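Local coordinates for protein GH5 (Bacteroidetes bacterium AC2a, PDB 4YHE) that is a family 5 glycoside hydrolase, a cellulase that probably cleaves beta-linked glucose chains during the breakdown of cellulose, at residues S117-L122 against K136-M141; P123-V126 against R131-L134; D195-R198 against K203-T206; P212-V215 against D219-V222. One frame throughout, in Å; residues are numbered along the deposited sequence.

Interaction 1: residues S117-L122 against K136-M141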
# COMPACT_ATOMS: atom_id res chain seq x y z
N SER A 117 20.05 -9.54 4.95
CA SER A 117 20.30 -8.47 3.98
C SER A 117 19.38 -7.24 4.17
O SER A 117 19.48 -6.27 3.42
CB SER A 117 20.13 -9.01 2.56
OG SER A 117 21.00 -10.09 2.28
N HIS A 118 18.52 -7.27 5.17
CA HIS A 118 17.54 -6.19 5.36
C HIS A 118 18.18 -5.08 6.19
O HIS A 118 18.17 -5.10 7.43
CB HIS A 118 16.24 -6.73 5.96
CG HIS A 118 15.55 -7.73 5.08
ND1 HIS A 118 14.69 -7.36 4.06
CD2 HIS A 118 15.61 -9.08 5.04
CE1 HIS A 118 14.26 -8.45 3.44
NE2 HIS A 118 14.79 -9.50 4.02
N TRP A 119 18.79 -4.14 5.48
CA TRP A 119 19.56 -3.05 6.10
C TRP A 119 18.65 -2.10 6.88
O TRP A 119 19.07 -1.51 7.86
CB TRP A 119 20.35 -2.26 5.05
CG TRP A 119 19.47 -1.63 4.00
CD1 TRP A 119 19.09 -2.20 2.82
CD2 TRP A 119 18.90 -0.31 4.03
NE1 TRP A 119 18.26 -1.32 2.12
CE2 TRP A 119 18.13 -0.16 2.84
CE3 TRP A 119 18.93 0.74 4.95
CZ2 TRP A 119 17.42 0.99 2.55
CZ3 TRP A 119 18.22 1.88 4.67
CH2 TRP A 119 17.48 2.01 3.46
N LEU A 120 17.39 -1.98 6.44
CA LEU A 120 16.43 -1.12 7.10
C LEU A 120 15.79 -1.87 8.28
O LEU A 120 14.74 -2.51 8.16
CB LEU A 120 15.41 -0.69 6.03
CG LEU A 120 14.39 0.35 6.38
CD1 LEU A 120 15.02 1.58 7.00
CD2 LEU A 120 13.62 0.70 5.09
N ASP A 121 16.47 -1.81 9.44
CA ASP A 121 16.29 -2.76 10.52
C ASP A 121 15.84 -2.02 11.77
O ASP A 121 16.64 -1.41 12.45
CB ASP A 121 17.64 -3.46 10.78
CG ASP A 121 17.56 -4.60 11.77
OD1 ASP A 121 16.73 -4.59 12.71
OD2 ASP A 121 18.39 -5.52 11.66
N LEU A 122 14.55 -2.10 12.09
CA LEU A 122 14.01 -1.29 13.17
C LEU A 122 14.52 -1.69 14.59
O LEU A 122 14.95 -0.84 15.33
CB LEU A 122 12.47 -1.27 13.12
CG LEU A 122 11.81 -0.42 14.22
CD1 LEU A 122 12.11 1.05 14.05
CD2 LEU A 122 10.32 -0.67 14.20
N LYS A 136 19.60 6.03 8.82
CA LYS A 136 19.09 7.32 8.38
C LYS A 136 19.90 7.95 7.25
O LYS A 136 19.34 8.62 6.36
CB LYS A 136 19.00 8.29 9.55
CG LYS A 136 17.80 8.07 10.44
CD LYS A 136 17.92 8.95 11.69
CE LYS A 136 16.86 8.63 12.71
NZ LYS A 136 17.02 9.44 13.95
N GLN A 137 21.22 7.76 7.30
CA GLN A 137 22.11 8.25 6.23
C GLN A 137 21.82 7.53 4.91
O GLN A 137 21.76 8.17 3.85
CB GLN A 137 23.59 8.03 6.61
CG GLN A 137 24.11 8.98 7.68
CD GLN A 137 25.51 8.64 8.21
OE1 GLN A 137 25.92 7.49 8.27
NE2 GLN A 137 26.23 9.67 8.64
N GLU A 138 21.62 6.20 4.98
CA GLU A 138 21.27 5.39 3.79
C GLU A 138 19.92 5.83 3.21
O GLU A 138 19.80 6.06 2.00
CB GLU A 138 21.34 3.88 4.10
CG GLU A 138 21.10 2.98 2.89
CD GLU A 138 21.58 1.54 3.03
OE1 GLU A 138 22.18 1.13 4.09
OE2 GLU A 138 21.39 0.79 2.04
N LEU A 139 18.94 6.04 4.09
CA LEU A 139 17.61 6.53 3.68
C LEU A 139 17.71 7.87 2.98
O LEU A 139 17.08 8.09 1.94
CB LEU A 139 16.65 6.63 4.90
CG LEU A 139 15.99 5.33 5.41
CD1 LEU A 139 15.28 5.58 6.72
CD2 LEU A 139 15.00 4.76 4.38
N THR A 140 18.50 8.77 3.55
CA THR A 140 18.72 10.06 2.94
C THR A 140 19.37 9.94 1.54
O THR A 140 18.89 10.53 0.57
CB THR A 140 19.57 10.97 3.86
OG1 THR A 140 18.90 11.13 5.13
CG2 THR A 140 19.79 12.31 3.23
N MET A 141 20.45 9.17 1.43
CA MET A 141 21.11 9.01 0.13
C MET A 141 20.20 8.37 -0.93
O MET A 141 20.21 8.76 -2.12
CB MET A 141 22.39 8.18 0.31
CG MET A 141 23.46 8.89 1.14
SD MET A 141 23.98 10.48 0.44
CE MET A 141 22.91 11.72 1.15

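Interaction 2: residues P123-V126 against R131-L134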
# COMPACT_ATOMS: atom_id res chain seq x y z
N PRO A 123 14.45 -2.98 14.96
CA PRO A 123 15.00 -3.34 16.28
C PRO A 123 16.47 -2.97 16.42
O PRO A 123 16.88 -2.49 17.48
CB PRO A 123 14.82 -4.86 16.34
CG PRO A 123 13.68 -5.14 15.41
CD PRO A 123 13.79 -4.13 14.31
N ALA A 124 17.25 -3.18 15.37
CA ALA A 124 18.67 -2.78 15.39
C ALA A 124 18.87 -1.29 15.64
O ALA A 124 19.78 -0.88 16.37
CB ALA A 124 19.37 -3.21 14.11
N ALA A 125 17.98 -0.48 15.06
CA ALA A 125 18.00 0.97 15.27
C ALA A 125 17.60 1.42 16.67
O ALA A 125 18.12 2.41 17.20
CB ALA A 125 17.07 1.63 14.25
N VAL A 126 16.62 0.74 17.24
CA VAL A 126 16.17 1.01 18.61
C VAL A 126 17.24 0.60 19.64
O VAL A 126 17.43 1.27 20.64
CB VAL A 126 14.85 0.29 18.90
CG1 VAL A 126 14.55 0.24 20.40
CG2 VAL A 126 13.72 0.97 18.11
N ARG A 131 23.53 2.77 15.10
CA ARG A 131 22.92 2.04 13.97
C ARG A 131 21.78 2.87 13.33
O ARG A 131 21.64 2.93 12.10
CB ARG A 131 22.43 0.66 14.42
CG ARG A 131 21.88 -0.22 13.30
CD ARG A 131 22.93 -0.62 12.25
NE ARG A 131 22.28 -1.11 11.04
CZ ARG A 131 21.86 -2.35 10.81
NH1 ARG A 131 22.03 -3.32 11.70
NH2 ARG A 131 21.25 -2.62 9.65
N ASN A 132 20.99 3.52 14.16
CA ASN A 132 19.89 4.37 13.69
C ASN A 132 20.40 5.50 12.79
O ASN A 132 19.84 5.78 11.72
CB ASN A 132 19.11 4.92 14.90
CG ASN A 132 17.79 5.56 14.52
OD1 ASN A 132 17.23 5.27 13.47
ND2 ASN A 132 17.29 6.44 15.37
N GLN A 133 21.48 6.14 13.23
CA GLN A 133 22.18 7.15 12.42
C GLN A 133 22.61 6.64 11.05
O GLN A 133 22.47 7.35 10.06
CB GLN A 133 23.42 7.70 13.18
CG GLN A 133 23.11 8.86 14.13
CD GLN A 133 24.15 9.06 15.26
OE1 GLN A 133 25.26 8.51 15.24
NE2 GLN A 133 23.77 9.86 16.25
N LEU A 134 23.16 5.43 10.99
CA LEU A 134 23.59 4.82 9.72
C LEU A 134 22.42 4.56 8.78
O LEU A 134 22.51 4.80 7.57
CB LEU A 134 24.28 3.48 9.95
CG LEU A 134 25.71 3.42 10.50
CD1 LEU A 134 26.13 1.95 10.64
CD2 LEU A 134 26.68 4.16 9.59

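Interaction 3: residues D195-R198 against K203-T206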
# COMPACT_ATOMS: atom_id res chain seq x y z
N ASP A 195 12.61 14.95 4.60
CA ASP A 195 13.69 15.93 4.47
C ASP A 195 14.45 15.69 3.14
O ASP A 195 14.60 16.60 2.32
CB ASP A 195 14.66 15.83 5.65
CG ASP A 195 14.06 16.33 6.99
OD1 ASP A 195 12.96 16.96 7.03
OD2 ASP A 195 14.72 16.08 8.01
N ALA A 196 14.89 14.45 2.94
CA ALA A 196 15.63 14.04 1.73
C ALA A 196 14.87 14.33 0.43
O ALA A 196 15.45 14.88 -0.52
CB ALA A 196 15.98 12.56 1.80
N ILE A 197 13.60 13.99 0.40
CA ILE A 197 12.77 14.21 -0.78
C ILE A 197 12.68 15.70 -1.10
O ILE A 197 12.87 16.13 -2.26
CB ILE A 197 11.39 13.57 -0.61
CG1 ILE A 197 11.56 12.03 -0.58
CG2 ILE A 197 10.45 13.98 -1.73
CD1 ILE A 197 10.36 11.25 -0.05
N ARG A 198 12.41 16.50 -0.08
CA ARG A 198 12.32 17.95 -0.23
C ARG A 198 13.66 18.54 -0.66
O ARG A 198 13.65 19.46 -1.45
CB ARG A 198 11.83 18.61 1.05
CG ARG A 198 10.43 18.18 1.48
CD ARG A 198 9.38 18.36 0.41
NE ARG A 198 8.05 17.98 0.89
CZ ARG A 198 7.05 17.54 0.13
NH1 ARG A 198 7.20 17.35 -1.18
NH2 ARG A 198 5.89 17.24 0.69
N LYS A 203 10.46 19.45 -8.79
CA LYS A 203 9.08 19.16 -8.44
C LYS A 203 8.94 18.30 -7.19
O LYS A 203 7.84 18.12 -6.71
CB LYS A 203 8.35 18.58 -9.63
CG LYS A 203 8.27 19.59 -10.78
CD LYS A 203 7.64 18.95 -12.00
CE LYS A 203 7.58 19.90 -13.19
NZ LYS A 203 7.12 19.20 -14.42
N ASN A 204 10.05 17.80 -6.64
CA ASN A 204 9.98 17.17 -5.32
C ASN A 204 9.56 18.16 -4.23
O ASN A 204 9.24 17.74 -3.12
CB ASN A 204 11.31 16.56 -4.95
CG ASN A 204 11.75 15.51 -5.93
OD1 ASN A 204 11.07 14.50 -6.11
ND2 ASN A 204 12.86 15.75 -6.60
N GLU A 205 9.60 19.47 -4.53
CA GLU A 205 9.23 20.51 -3.58
C GLU A 205 7.80 20.43 -3.12
O GLU A 205 7.52 20.68 -1.97
CB GLU A 205 9.46 21.92 -4.15
CG GLU A 205 9.08 23.08 -3.20
CD GLU A 205 10.11 23.32 -2.09
OE1 GLU A 205 10.88 22.38 -1.79
OE2 GLU A 205 10.16 24.45 -1.52
N THR A 206 6.90 20.14 -4.05
CA THR A 206 5.48 20.13 -3.76
C THR A 206 4.82 18.79 -4.08
O THR A 206 3.61 18.71 -4.22
CB THR A 206 4.79 21.20 -4.60
OG1 THR A 206 5.10 20.94 -5.96
CG2 THR A 206 5.31 22.57 -4.22
O HOH W 1 12.59 20.92 -3.50

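Interaction 4: residues P212-V215 against D219-V222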
# COMPACT_ATOMS: atom_id res chain seq x y z
N PRO A 212 3.82 6.08 6.42
CA PRO A 212 3.06 5.05 7.14
C PRO A 212 3.35 5.02 8.61
O PRO A 212 4.41 5.54 9.04
CB PRO A 212 3.56 3.77 6.50
CG PRO A 212 4.98 4.03 6.24
CD PRO A 212 5.06 5.50 5.85
N GLY A 213 2.43 4.40 9.35
CA GLY A 213 2.62 4.08 10.76
C GLY A 213 3.08 2.63 10.94
O GLY A 213 3.36 1.93 9.96
N TYR A 214 3.12 2.17 12.20
CA TYR A 214 3.75 0.91 12.53
C TYR A 214 3.09 -0.26 11.79
O TYR A 214 1.87 -0.45 11.90
CB TYR A 214 3.66 0.65 14.03
CG TYR A 214 4.58 -0.46 14.48
CD1 TYR A 214 5.88 -0.20 14.87
CD2 TYR A 214 4.14 -1.77 14.51
CE1 TYR A 214 6.71 -1.22 15.30
CE2 TYR A 214 4.96 -2.79 14.91
CZ TYR A 214 6.24 -2.51 15.31
OH TYR A 214 7.02 -3.57 15.71
N VAL A 215 3.91 -1.00 11.05
CA VAL A 215 3.47 -2.13 10.19
C VAL A 215 2.23 -1.83 9.33
O VAL A 215 1.53 -2.72 8.94
CB VAL A 215 3.34 -3.47 10.99
CG1 VAL A 215 2.08 -3.61 11.81
CG2 VAL A 215 3.51 -4.67 10.06
N ASP A 219 -4.87 1.35 13.25
CA ASP A 219 -4.97 1.83 14.63
C ASP A 219 -3.64 2.27 15.23
O ASP A 219 -3.61 3.31 15.90
CB ASP A 219 -5.70 0.82 15.49
CG ASP A 219 -7.18 0.76 15.13
OD1 ASP A 219 -7.73 1.77 14.61
OD2 ASP A 219 -7.79 -0.29 15.33
N LEU A 220 -2.55 1.52 14.98
CA LEU A 220 -1.26 1.92 15.54
C LEU A 220 -0.79 3.20 14.86
O LEU A 220 -0.05 3.99 15.44
CB LEU A 220 -0.22 0.81 15.40
CG LEU A 220 -0.48 -0.48 16.21
CD1 LEU A 220 0.68 -1.44 15.97
CD2 LEU A 220 -0.59 -0.16 17.69
N THR A 221 -1.27 3.42 13.63
CA THR A 221 -1.01 4.66 12.91
C THR A 221 -1.72 5.85 13.57
O THR A 221 -1.08 6.83 13.99
CB THR A 221 -1.43 4.52 11.41
OG1 THR A 221 -0.72 3.43 10.82
CG2 THR A 221 -1.08 5.80 10.62
N VAL A 222 -3.05 5.76 13.65
CA VAL A 222 -3.86 6.77 14.30
C VAL A 222 -3.28 7.12 15.68
O VAL A 222 -3.18 8.29 16.05
CB VAL A 222 -5.32 6.31 14.40
CG1 VAL A 222 -6.16 7.15 15.36
CG2 VAL A 222 -5.98 6.30 13.02
O HOH W 2 0.30 2.95 8.41
O HOH W 3 2.56 4.15 14.15

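Interaction 1: residues S117-L122 against K136-M141
Trp-119 and Glu-138 meet face to face where the loop after strand 97-101 packs on helix 129-149 of the barrel's outer layer: the carboxylate lies flat over the indole, the two planes only 9° apart. Glu-138 OE2 sits over the middle of the ring system, 3.4 Å from Trp-119 CD2, and the methylene behind it continues the overlap, Glu-138 CG standing 3.7 Å from the centroid of the six-membered ring of Trp-119, close to the ring normal, a CH-pi contact. Glu-138 can lie along the indole because its CG is anti to the backbone N (chi1 -175°) and the chain runs on extended. The other face of the indole carries CB of Leu-120, offset toward the rim. At the ring edge, near its plane, Leu-139 CD2 comes to 3.8 Å from Trp-119 CH2. Leu-139 also meets Leu-120, the side chains crossing at about a right angle with CD1 of Leu-120 4.0 Å from CD1 of Leu-139. Trp-119 NE1 is hydrogen-bonded to OD2 of Asp-105. No hydrogen bond passes between 117-122 and 136-141; the carboxylate would probably gain little electrostatically from the pi cloud beneath it, and contact area probably accounts for most of the attraction.

Interaction 2: residues P123-V126 against R131-L134
Ala-124 and Arg-131 touch where helix 122-127 faces the first turns of helix 129-149: CB of Ala-124 is 3.6 Å from NH1 of Arg-131, an approach oblique to the guanidinium. The arginine CG is anti to the backbone N (chi1 -176°), and a bend at chi2 (65°) then brings NH1 to the methyl group. The close backbone approach separately places Arg-131 CB 3.6 Å from Ala-124 O. Beyond the methyl group, NH2 of Arg-131 makes a weak hydrogen bond to the carbonyl O of Trp-119. Asn-132 also starts anti (chi1 -168°), which lays its amide beside Ala-125: OD1 of Asn-132 stands 3.7 Å from CB of Ala-125, while CB of Asn-132 is 3.5 Å from O of Ala-125. The amide is spoken for by helix 181-199, since OD1 accepts from Trp-189 NE1 and ND2 donates to Glu-188 OE1. CA of Ala-125 is 4.2 Å from CA of Asn-132, a spacing consistent with the small side chain of Ala-125. No hydrogen bond crosses between the segments. These are two consecutive helices joined by a short turn, in the outer helical layer of the TIM barrel.

Interaction 3: residues D195-R198 against K203-T206
Arg-198 lays its guanidinium against the backbone of Asn-204 and Glu-205. NH1 of Arg-198 donates to the carbonyl O of Asn-204 at 2.8 Å, with an N-H...O angle of 154°. The acceptor lies in the guanidinium plane, although the donor is tilted 29° from the carbonyl plane. The carbonyl O of Glu-205 instead stands over one face of the same group, 3.4 Å from NH1 of Arg-198, at an angle too poor for a bond. A bend at chi2 (-54°) turns the arginine chain toward the loop. Two further partners fix the rotation of its end: NE forms a salt bridge with Asp-230, and NH1 also donates to the carbonyl O of Arg-207. Replacing Arg-198 by a methionine would probably leave the carbonyl O of Asn-204 without this donor and Asp-230 without its charged mate.

Asn-204 packs by its methylene, CB lying 3.1 Å from the carbonyl O of Ile-197. Its ND2 donates to O of Gly-201 in the same turn and to O of Gly-147 near the end of helix 129-149; OD1 accepts from NH2 of Arg-207. CG2 of Ile-197 is 4.2 Å from CB of Asn-204. Water 1 closes the contact, donating at 2.7 Å to O of Arg-198 and at 2.8 Å to OE1 of Glu-205, and so provides a partner for a carbonyl near the helix end. The whole forms the alpha-to-beta turn that follows helix 181-199 and leads into strand 209-212, one of the repeated connections of a (beta/alpha)8 barrel.

Interaction 4: residues P212-V215 against D219-V222
Tyr-214 and Leu-220 supply the apolar part of the contact, their side chains lying side by side and pointing the same way. CD1 of Leu-220 rests 3.8 Å from CD2 of Tyr-214, oblique to the ring, and CB of Leu-220 is 4.1 Å from CB of Tyr-214. With CG anti to the backbone N (chi1 -166°), the tyrosine ring runs on past the leucine, and its hydroxyl bonds to OE1 of Gln-182.

Close packing without a bond joins Gly-213 to Thr-221. OG1 of Thr-221 lies 3.4 Å from CA of Gly-213, and a CB built on that glycine would come to 2.3 Å from the same oxygen, so a side chain at this position would probably collide with the helix as it now lies.

Two waters make the polar links. Water 2 accepts from N of Gly-213 at 2.7 Å and donates to OG1 of Thr-221 at 2.7 Å; water 3 accepts from N of Tyr-214 at 2.8 Å and donates to O of Leu-220 at 2.9 Å. OG1 of Thr-221 is further hydrogen-bonded to O of Asn-217. A valine in place of Thr-221 would probably deprive water 2 of its acceptor and Asn-217 O of its hydroxyl partner.

Such a water-bridged turn closes the loop between strand 209-212 and helix 218-224, a beta-to-alpha connection at the C-terminal end of a strand, the end at which TIM-barrel enzymes carry their active sites.

In the fold
Along the chain the four contacts run from the loop after strand 97-101 to helix 218-224. Interaction 2 falls within the chain span of interaction 1; interactions 3 and 4 follow in series. Interactions 1 and 2 share helix 129-149, with centres about 9 Å apart, and touch through Trp-119 and Arg-131. Interaction 3 joins helix 181-199 to the loop that follows it; its centre is about 19 Å from that of interaction 1, which it meets where Ala-196 packs on Thr-140. Interaction 4, about 20 Å from interaction 1 between centres, touches it through Leu-122 and Tyr-214. Interaction 3 is in the alpha-to-beta connection before strand 209-212 and interaction 4 in the beta-to-alpha connection after it, so they lie at opposite ends of that barrel strand.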